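Local coordinates for jasmonate-induced oxygenase 2 (Arabidopsis thaliana, PDB 6LSV), which catalyses the iron- and 2-oxoglutarate-dependent oxidation of the stress hormone jasmonate to 12-hydroxyjasmonate in plant defence signalling, at residues I267-Q272 against Y279-H284; L323-T328 against E348-P353; I271-N276 against I307-L312. All blocks are in the same frame, centred on the assembly; numbering follows the deposited sequence.

Interaction 1: residues I267-Q272 against Y279-H284. With AKG (2-oxoglutaric acid), chain C.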
loop_
_atom_site.group_PDB
_atom_site.type_symbol
_atom_site.label_atom_id
_atom_site.label_comp_id
_atom_site.label_asym_id
_atom_site.label_seq_id
_atom_site.Cartn_x
_atom_site.Cartn_y
_atom_site.Cartn_z
ATOM N N ILE A 267 2.588 -8.724 0.143
ATOM C CA ILE A 267 1.469 -9.559 0.557
ATOM C C ILE A 267 0.564 -8.737 1.465
ATOM O O ILE A 267 1.027 -8.116 2.430
ATOM C CB ILE A 267 1.969 -10.826 1.269
ATOM C CG1 ILE A 267 2.852 -11.666 0.336
ATOM C CG2 ILE A 267 0.796 -11.641 1.804
ATOM C CD1 ILE A 267 2.098 -12.340 -0.791
ATOM N N GLY A 268 -0.727 -8.707 1.149
ATOM C CA GLY A 268 -1.673 -7.988 1.973
ATOM C C GLY A 268 -2.355 -8.878 3.001
ATOM O O GLY A 268 -2.172 -10.098 3.026
ATOM N N ASP A 269 -3.157 -8.232 3.854
ATOM C CA ASP A 269 -3.858 -8.952 4.915
ATOM C C ASP A 269 -4.782 -10.022 4.346
ATOM O O ASP A 269 -4.925 -11.104 4.930
ATOM C CB ASP A 269 -4.652 -7.969 5.778
ATOM C CG ASP A 269 -3.815 -7.352 6.885
ATOM O OD1 ASP A 269 -2.635 -7.740 7.034
ATOM O OD2 ASP A 269 -4.345 -6.481 7.611
ATOM N N GLN A 270 -5.418 -9.740 3.206
ATOM C CA GLN A 270 -6.376 -10.687 2.646
ATOM C C GLN A 270 -5.699 -11.971 2.183
ATOM O O GLN A 270 -6.281 -13.056 2.307
ATOM C CB GLN A 270 -7.140 -10.037 1.492
ATOM C CG GLN A 270 -8.022 -8.877 1.923
ATOM C CD GLN A 270 -8.877 -9.216 3.129
ATOM O OE1 GLN A 270 -9.633 -10.187 3.115
ATOM N NE2 GLN A 270 -8.755 -8.419 4.186
ATOM N N ILE A 271 -4.476 -11.880 1.658
ATOM C CA ILE A 271 -3.793 -13.090 1.214
ATOM C C ILE A 271 -3.258 -13.878 2.404
ATOM O O ILE A 271 -3.264 -15.114 2.380
ATOM C CB ILE A 271 -2.688 -12.737 0.204
ATOM C CG1 ILE A 271 -3.317 -12.275 -1.112
ATOM C CG2 ILE A 271 -1.765 -13.925 -0.041
ATOM C CD1 ILE A 271 -2.334 -12.111 -2.247
ATOM N N GLN A 272 -2.816 -13.197 3.466
ATOM C CA GLN A 272 -2.437 -13.915 4.680
ATOM C C GLN A 272 -3.592 -14.769 5.186
ATOM O O GLN A 272 -3.391 -15.914 5.613
ATOM C CB GLN A 272 -1.978 -12.937 5.765
ATOM C CG GLN A 272 -1.838 -13.581 7.152
ATOM C CD GLN A 272 -1.006 -12.763 8.134
ATOM O OE1 GLN A 272 -0.139 -11.982 7.742
ATOM N NE2 GLN A 272 -1.263 -12.953 9.419
ATOM N N TYR A 279 1.339 -17.520 3.849
ATOM C CA TYR A 279 1.913 -16.244 3.455
ATOM C C TYR A 279 1.637 -15.223 4.549
ATOM O O TYR A 279 0.548 -15.198 5.130
ATOM C CB TYR A 279 1.323 -15.759 2.130
ATOM C CG TYR A 279 1.648 -16.629 0.937
ATOM C CD1 TYR A 279 2.758 -17.460 0.935
ATOM C CD2 TYR A 279 0.841 -16.614 -0.192
ATOM C CE1 TYR A 279 3.054 -18.251 -0.157
ATOM C CE2 TYR A 279 1.131 -17.399 -1.289
ATOM C CZ TYR A 279 2.237 -18.216 -1.265
ATOM O OH TYR A 279 2.524 -19.004 -2.355
ATOM N N LYS A 280 2.629 -14.390 4.837
ATOM C CA LYS A 280 2.496 -13.342 5.838
ATOM C C LYS A 280 2.441 -11.987 5.154
ATOM O O LYS A 280 3.158 -11.747 4.179
ATOM C CB LYS A 280 3.658 -13.379 6.832
ATOM C CG LYS A 280 3.722 -14.663 7.642
ATOM C CD LYS A 280 2.458 -14.855 8.471
ATOM C CE LYS A 280 2.582 -16.068 9.373
ATOM N NZ LYS A 280 3.992 -16.292 9.798
ATOM N N SER A 281 1.582 -11.104 5.653
ATOM C CA SER A 281 1.548 -9.742 5.145
ATOM C C SER A 281 2.680 -8.940 5.776
ATOM O O SER A 281 2.870 -8.972 6.994
ATOM C CB SER A 281 0.194 -9.088 5.424
ATOM O OG SER A 281 -0.067 -8.988 6.814
ATOM N N VAL A 282 3.445 -8.237 4.939
ATOM C CA VAL A 282 4.566 -7.447 5.435
ATOM C C VAL A 282 4.052 -6.238 6.208
ATOM O O VAL A 282 3.037 -5.625 5.849
ATOM C CB VAL A 282 5.480 -7.018 4.273
ATOM C CG1 VAL A 282 4.709 -6.175 3.256
ATOM C CG2 VAL A 282 6.691 -6.257 4.800
ATOM N N GLU A 283 4.745 -5.901 7.289
ATOM C CA GLU A 283 4.495 -4.682 8.042
ATOM C C GLU A 283 5.533 -3.640 7.640
ATOM O O GLU A 283 6.738 -3.906 7.700
ATOM C CB GLU A 283 4.559 -4.954 9.545
ATOM C CG GLU A 283 4.237 -3.757 10.415
ATOM C CD GLU A 283 4.260 -4.095 11.896
ATOM O OE1 GLU A 283 4.798 -5.164 12.259
ATOM O OE2 GLU A 283 3.744 -3.290 12.696
ATOM N N HIS A 284 5.070 -2.465 7.222
ATOM C CA HIS A 284 5.986 -1.439 6.753
ATOM C C HIS A 284 5.606 -0.083 7.332
ATOM O O HIS A 284 4.517 0.112 7.881
ATOM C CB HIS A 284 6.032 -1.374 5.219
ATOM C CG HIS A 284 4.705 -1.578 4.561
ATOM N ND1 HIS A 284 4.117 -2.820 4.441
ATOM C CD2 HIS A 284 3.854 -0.700 3.981
ATOM C CE1 HIS A 284 2.958 -2.696 3.818
ATOM N NE2 HIS A 284 2.774 -1.421 3.529
HETATM C C1 AKG C . 1.887 2.504 1.304
HETATM O O1 AKG C . 1.530 1.338 1.004
HETATM O O2 AKG C . 1.030 3.431 1.300
HETATM C C2 AKG C . 3.345 2.771 1.694
HETATM O O5 AKG C . 3.786 2.229 2.652
HETATM C C3 AKG C . 4.248 3.714 0.887
HETATM C C4 AKG C . 5.673 3.152 0.867
HETATM C C5 AKG C . 6.684 4.230 0.475
HETATM O O3 AKG C . 7.756 3.927 -0.114
HETATM O O4 AKG C . 6.442 5.432 0.748
HETATM O O HOH W 1 1.260 -5.757 3.383
#
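I267 and S281 approach with their CA atoms 4.6 Å apart, and the irregular chain Y279-H284 meets the other segment again where Y279 lies beside Q272, just past the first turn of the helix that G268 N-caps. The only backbone hydrogen bond across the segments is a weak one from V282 N to I267 O, joined by CA-H...O contacts of S281 with I267 O and of Q272 with Y279 O.

Q272 reaches across with its amide. Its CG is anti to the backbone N (chi1 168°) and the chain stays extended beyond it, with CB and CG passing over the carbonyl oxygen of Y279. Q272 OE1 accepts S281 N at 2.8 Å, an almost straight bond (176°) in the amide plane. K344 NZ also donates to this oxygen, while NE2 is engaged by Y324 OH, so both ends of the amide are held. S281 OG sits 2.9 Å from D269 OD1. The serine's one proton has a second acceptor within reach. S228 also bonds to OD1, while Y332 OH holds OD2.

Apolar contacts flank this polar row. I271 CG2 meets the edge of the Y279 ring, 3.7 Å from CD2, and I267 CG2 packs against Y279 CB. The ring's hydroxyl reaches L183 O in helix 161-186.

Water 1 donates to I267 O at 2.6 Å and to V282 O at 3.0 Å, and V282 O also takes a weak bond from H284 ND1. H284, one of the three protein ligands of the iron, has CD2 3.2 Å from the keto oxygen O5 of 2-oxoglutarate. V282 O is thus a second-shell atom of H284 that probably helps to orient the imidazole, though I267, at the end of strand 263-267, is linked to that oxygen only through water 1.

Interaction 2: residues L323-T328 against E348-P353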
loop_
_atom_site.group_PDB
_atom_site.type_symbol
_atom_site.label_atom_id
_atom_site.label_comp_id
_atom_site.label_asym_id
_atom_site.label_seq_id
_atom_site.Cartn_x
_atom_site.Cartn_y
_atom_site.Cartn_z
ATOM N N LEU A 323 -7.497 -20.491 10.582
ATOM C CA LEU A 323 -7.100 -19.582 11.649
ATOM C C LEU A 323 -7.925 -18.300 11.708
ATOM O O LEU A 323 -7.763 -17.529 12.660
ATOM C CB LEU A 323 -5.619 -19.223 11.507
ATOM C CG LEU A 323 -4.620 -20.337 11.818
ATOM C CD1 LEU A 323 -3.312 -20.114 11.071
ATOM C CD2 LEU A 323 -4.375 -20.434 13.315
ATOM N N TYR A 324 -8.799 -18.049 10.730
ATOM C CA TYR A 324 -9.592 -16.824 10.703
ATOM C C TYR A 324 -11.029 -17.128 10.299
ATOM O O TYR A 324 -11.264 -17.952 9.405
ATOM C CB TYR A 324 -9.015 -15.785 9.728
ATOM C CG TYR A 324 -7.525 -15.538 9.840
ATOM C CD1 TYR A 324 -6.616 -16.339 9.160
ATOM C CD2 TYR A 324 -7.030 -14.489 10.604
ATOM C CE1 TYR A 324 -5.253 -16.114 9.250
ATOM C CE2 TYR A 324 -5.667 -14.254 10.696
ATOM C CZ TYR A 324 -4.784 -15.072 10.019
ATOM O OH TYR A 324 -3.429 -14.846 10.107
ATOM N N PRO A 325 -12.002 -16.474 10.928
ATOM C CA PRO A 325 -13.396 -16.613 10.498
ATOM C C PRO A 325 -13.638 -15.856 9.205
ATOM O O PRO A 325 -12.817 -15.019 8.803
ATOM C CB PRO A 325 -14.182 -15.991 11.661
ATOM C CG PRO A 325 -13.226 -15.025 12.273
ATOM C CD PRO A 325 -11.883 -15.679 12.161
ATOM N N PRO A 326 -14.752 -16.122 8.520
ATOM C CA PRO A 326 -15.030 -15.404 7.270
ATOM C C PRO A 326 -15.408 -13.951 7.522
ATOM O O PRO A 326 -16.103 -13.628 8.489
ATOM C CB PRO A 326 -16.201 -16.186 6.665
ATOM C CG PRO A 326 -16.846 -16.862 7.841
ATOM C CD PRO A 326 -15.714 -17.212 8.755
ATOM N N MET A 327 -14.943 -13.075 6.632
ATOM C CA MET A 327 -15.268 -11.655 6.702
ATOM C C MET A 327 -15.017 -11.035 5.337
ATOM O O MET A 327 -13.953 -11.245 4.747
ATOM C CB MET A 327 -14.435 -10.942 7.778
ATOM C CG MET A 327 -14.729 -9.452 7.911
ATOM S SD MET A 327 -13.685 -8.611 9.126
ATOM C CE MET A 327 -14.676 -8.758 10.609
ATOM N N THR A 328 -15.992 -10.284 4.836
ATOM C CA THR A 328 -15.807 -9.605 3.564
ATOM C C THR A 328 -14.734 -8.528 3.691
ATOM O O THR A 328 -14.414 -8.056 4.786
ATOM C CB THR A 328 -17.115 -8.973 3.084
ATOM O OG1 THR A 328 -17.436 -7.852 3.916
ATOM C CG2 THR A 328 -18.249 -9.982 3.136
ATOM N N GLU A 348 -4.212 -9.699 13.318
ATOM C CA GLU A 348 -3.972 -10.614 14.428
ATOM C C GLU A 348 -5.136 -10.644 15.411
ATOM O O GLU A 348 -5.371 -11.677 16.047
ATOM C CB GLU A 348 -2.664 -10.254 15.132
ATOM C CG GLU A 348 -1.499 -11.137 14.685
ATOM C CD GLU A 348 -0.191 -10.379 14.581
ATOM O OE1 GLU A 348 -0.016 -9.407 15.344
ATOM O OE2 GLU A 348 0.659 -10.750 13.739
ATOM N N SER A 349 -5.883 -9.547 15.544
ATOM C CA SER A 349 -7.137 -9.613 16.286
ATOM C C SER A 349 -8.234 -10.328 15.508
ATOM O O SER A 349 -9.332 -10.520 16.043
ATOM C CB SER A 349 -7.606 -8.208 16.660
ATOM O OG SER A 349 -8.204 -7.570 15.550
ATOM N N HIS A 350 -7.961 -10.709 14.262
ATOM C CA HIS A 350 -8.897 -11.461 13.440
ATOM C C HIS A 350 -8.708 -12.969 13.571
ATOM O O HIS A 350 -9.592 -13.725 13.156
ATOM C CB HIS A 350 -8.745 -11.030 11.971
ATOM C CG HIS A 350 -9.877 -11.448 11.082
ATOM N ND1 HIS A 350 -11.199 -11.197 11.384
ATOM C CD2 HIS A 350 -9.879 -12.079 9.884
ATOM C CE1 HIS A 350 -11.966 -11.669 10.417
ATOM N NE2 HIS A 350 -11.191 -12.208 9.494
ATOM N N ILE A 351 -7.583 -13.418 14.134
ATOM C CA ILE A 351 -7.377 -14.844 14.381
ATOM C C ILE A 351 -8.475 -15.343 15.308
ATOM O O ILE A 351 -8.653 -14.822 16.416
ATOM C CB ILE A 351 -5.984 -15.100 14.971
ATOM C CG1 ILE A 351 -4.913 -15.093 13.879
ATOM C CG2 ILE A 351 -5.950 -16.431 15.706
ATOM C CD1 ILE A 351 -3.499 -14.922 14.401
ATOM N N SER A 352 -9.225 -16.346 14.856
ATOM C CA SER A 352 -10.342 -16.852 15.640
ATOM C C SER A 352 -9.844 -17.421 16.970
ATOM O O SER A 352 -8.729 -17.944 17.052
ATOM C CB SER A 352 -11.113 -17.913 14.851
ATOM O OG SER A 352 -10.253 -18.681 14.029
ATOM N N PRO A 353 -10.650 -17.316 18.041
ATOM C CA PRO A 353 -10.233 -17.679 19.404
ATOM C C PRO A 353 -9.818 -19.143 19.552
ATOM O O PRO A 353 -10.269 -19.980 18.769
ATOM C CB PRO A 353 -11.483 -17.385 20.248
ATOM C CG PRO A 353 -12.619 -17.351 19.275
ATOM C CD PRO A 353 -12.041 -16.827 18.001
HETATM O O HOH W 2 -11.541 -13.046 6.659
#
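H350 and I351, near the C-terminal end of the chain, pack against Y324 and P325 in a loop-to-loop contact, mainly apolar, beside the short strand 327-328 and well away from the iron centre. One backbone carbonyl pins it: L323 O accepts S352 N at 2.9 Å, with the donor tilted 33° from the carbonyl plane, and also takes a weak bond from S352 OG.

H350 has more surface covered by the other segment than any other residue here. With CG anti to the backbone N (chi1 -165°), the ring lies among three side chains. P325 CD stands over one of its faces, the proline and histidine side chains running antiparallel alongside each other. M327 crosses obliquely, its CB 3.7 Å from H350 CE1, with SD 4.4 Å from the ring centroid in an oblique sulfur-aromatic contact. The rings of Y324 and H350 touch at their rims without stacking, CD2 to CD2 at 3.8 Å, their planes 25° apart. Farther along the tyrosine, I351 CG1 reaches Y324 CE2 at 3.4 Å. Water 2 lies at the edge of the imidazole, in its plane and 3.0 Å from H350 NE2.

Y324 OH is hydrogen-bonded to S277 OG, and both Y324 and H350 touch I273 of helix 269-274. The tail that follows helix 345-348 is therefore laid against that helix and the approach to strand 327-328, whose neighbour is strand 308-309.

Interaction 3: residues I271-N276 against I307-L312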
loop_
_atom_site.group_PDB
_atom_site.type_symbol
_atom_site.label_atom_id
_atom_site.label_comp_id
_atom_site.label_asym_id
_atom_site.label_seq_id
_atom_site.Cartn_x
_atom_site.Cartn_y
_atom_site.Cartn_z
ATOM N N ILE A 271 -4.476 -11.880 1.658
ATOM C CA ILE A 271 -3.793 -13.090 1.214
ATOM C C ILE A 271 -3.258 -13.878 2.404
ATOM O O ILE A 271 -3.264 -15.114 2.380
ATOM C CB ILE A 271 -2.688 -12.737 0.204
ATOM C CG1 ILE A 271 -3.317 -12.275 -1.112
ATOM C CG2 ILE A 271 -1.765 -13.925 -0.041
ATOM C CD1 ILE A 271 -2.334 -12.111 -2.247
ATOM N N GLN A 272 -2.816 -13.197 3.466
ATOM C CA GLN A 272 -2.437 -13.915 4.680
ATOM C C GLN A 272 -3.592 -14.769 5.186
ATOM O O GLN A 272 -3.391 -15.914 5.613
ATOM C CB GLN A 272 -1.978 -12.937 5.765
ATOM C CG GLN A 272 -1.838 -13.581 7.152
ATOM C CD GLN A 272 -1.006 -12.763 8.134
ATOM O OE1 GLN A 272 -0.139 -11.982 7.742
ATOM N NE2 GLN A 272 -1.263 -12.953 9.419
ATOM N N ILE A 273 -4.816 -14.237 5.118
ATOM C CA ILE A 273 -5.988 -14.987 5.558
ATOM C C ILE A 273 -6.278 -16.144 4.608
ATOM O O ILE A 273 -6.567 -17.263 5.047
ATOM C CB ILE A 273 -7.199 -14.046 5.697
ATOM C CG1 ILE A 273 -6.925 -12.970 6.750
ATOM C CG2 ILE A 273 -8.452 -14.829 6.058
ATOM C CD1 ILE A 273 -7.713 -11.702 6.532
ATOM N N LEU A 274 -6.202 -15.898 3.295
ATOM C CA LEU A 274 -6.489 -16.955 2.327
ATOM C C LEU A 274 -5.476 -18.090 2.424
ATOM O O LEU A 274 -5.846 -19.270 2.368
ATOM C CB LEU A 274 -6.517 -16.376 0.912
ATOM C CG LEU A 274 -7.810 -15.652 0.521
ATOM C CD1 LEU A 274 -7.635 -14.882 -0.773
ATOM C CD2 LEU A 274 -8.965 -16.631 0.396
ATOM N N SER A 275 -4.199 -17.759 2.586
ATOM C CA SER A 275 -3.158 -18.766 2.726
ATOM C C SER A 275 -3.146 -19.415 4.105
ATOM O O SER A 275 -2.190 -20.130 4.419
ATOM C CB SER A 275 -1.786 -18.151 2.428
ATOM O OG SER A 275 -1.399 -17.226 3.430
ATOM N N ASN A 276 -4.180 -19.184 4.920
ATOM C CA ASN A 276 -4.233 -19.664 6.305
ATOM C C ASN A 276 -2.926 -19.370 7.038
ATOM O O ASN A 276 -2.394 -20.213 7.765
ATOM C CB ASN A 276 -4.567 -21.158 6.368
ATOM C CG ASN A 276 -5.177 -21.567 7.707
ATOM O OD1 ASN A 276 -5.771 -20.749 8.410
ATOM N ND2 ASN A 276 -5.026 -22.837 8.063
ATOM N N ILE A 307 -17.229 -10.511 -1.147
ATOM C CA ILE A 307 -16.914 -11.929 -1.001
ATOM C C ILE A 307 -16.424 -12.178 0.420
ATOM O O ILE A 307 -15.465 -11.529 0.865
ATOM C CB ILE A 307 -15.857 -12.379 -2.021
ATOM C CG1 ILE A 307 -16.405 -12.311 -3.446
ATOM C CG2 ILE A 307 -15.369 -13.784 -1.696
ATOM C CD1 ILE A 307 -15.423 -12.825 -4.484
ATOM N N PRO A 308 -17.046 -13.087 1.170
ATOM C CA PRO A 308 -16.506 -13.451 2.490
ATOM C C PRO A 308 -15.162 -14.146 2.337
ATOM O O PRO A 308 -15.067 -15.222 1.745
ATOM C CB PRO A 308 -17.573 -14.388 3.071
ATOM C CG PRO A 308 -18.812 -14.106 2.287
ATOM C CD PRO A 308 -18.353 -13.709 0.911
ATOM N N ILE A 309 -14.120 -13.513 2.863
ATOM C CA ILE A 309 -12.760 -14.023 2.765
ATOM C C ILE A 309 -12.484 -14.911 3.969
ATOM O O ILE A 309 -12.738 -14.519 5.115
ATOM C CB ILE A 309 -11.748 -12.868 2.693
ATOM C CG1 ILE A 309 -11.930 -12.075 1.396
ATOM C CG2 ILE A 309 -10.323 -13.393 2.828
ATOM C CD1 ILE A 309 -11.764 -12.900 0.146
ATOM N N GLN A 310 -11.968 -16.107 3.713
ATOM C CA GLN A 310 -11.583 -17.025 4.776
ATOM C C GLN A 310 -10.444 -17.888 4.262
ATOM O O GLN A 310 -10.165 -17.908 3.057
ATOM C CB GLN A 310 -12.766 -17.889 5.234
ATOM C CG GLN A 310 -13.509 -18.602 4.124
ATOM C CD GLN A 310 -14.597 -19.507 4.664
ATOM O OE1 GLN A 310 -14.386 -20.234 5.633
ATOM N NE2 GLN A 310 -15.773 -19.455 4.051
ATOM N N PRO A 311 -9.743 -18.589 5.152
ATOM C CA PRO A 311 -8.686 -19.503 4.698
ATOM C C PRO A 311 -9.199 -20.488 3.660
ATOM O O PRO A 311 -10.269 -21.079 3.814
ATOM C CB PRO A 311 -8.261 -20.210 5.987
ATOM C CG PRO A 311 -8.560 -19.233 7.063
ATOM C CD PRO A 311 -9.773 -18.468 6.622
ATOM N N LEU A 312 -8.429 -20.652 2.587
ATOM C CA LEU A 312 -8.812 -21.581 1.533
ATOM C C LEU A 312 -8.986 -22.981 2.104
ATOM O O LEU A 312 -8.205 -23.428 2.951
ATOM C CB LEU A 312 -7.763 -21.589 0.420
ATOM C CG LEU A 312 -7.677 -20.329 -0.443
ATOM C CD1 LEU A 312 -6.342 -20.273 -1.187
ATOM C CD2 LEU A 312 -8.842 -20.273 -1.416
#
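L274 and L312 meet at the C-terminal end of helix 269-274, and the L274 side chain can be followed outward into the 307-312 segment. From CB the chain turns with CG anti to the carbonyl carbon (chi1 -80°), which brings CG to 4.1 Å from I309 CG2, the two side chains crossing at about a right angle. One branch, CD2, goes on to lie beside the carbonyl oxygen of Q310 and packs on L312 CG at 4.0 Å. Elsewhere the leucine touches A197 and F198.

The backbone of the same residue makes the hydrogen bond of the contact: L274 O accepts L312 N at 2.9 Å, nearly straight at 175° and on a lone pair of the oxygen. I273 CG2 extends the apolar patch, lying 3.9 Å from P311 CD and also near I309 CG2. At the far end N276 OD1 rests 3.4 Å from P311 CG, although its polar partner is L323 N.

N276, with positive phi, is the C-prime residue of a Schellman motif, in which S277 N bonds to Q272 O and N276 N to I273 O. This is a classic helix C-terminal stop, here covered by the segment that follows strand 294-302.

From the N terminus, interaction 1 opens at 267-272 and closes a short loop at 279-284. Interaction 3 starts on the same helix, sharing I271 and Q272, but closes only at 307-312, so the two cross: strands 284-286 and 294-302 lie within the longer loop. Interaction 2 follows both in series, and its 323-328 and 348-353 segments enclose a mainly helical stretch carrying the jasmonate-binding R333 and R337. Strands 308-309 and 327-328 pair through M327 O and I309 N, joining interactions 3 and 2. Helix 269-274 thus ties the iron-ligand segment to the C-terminal tail.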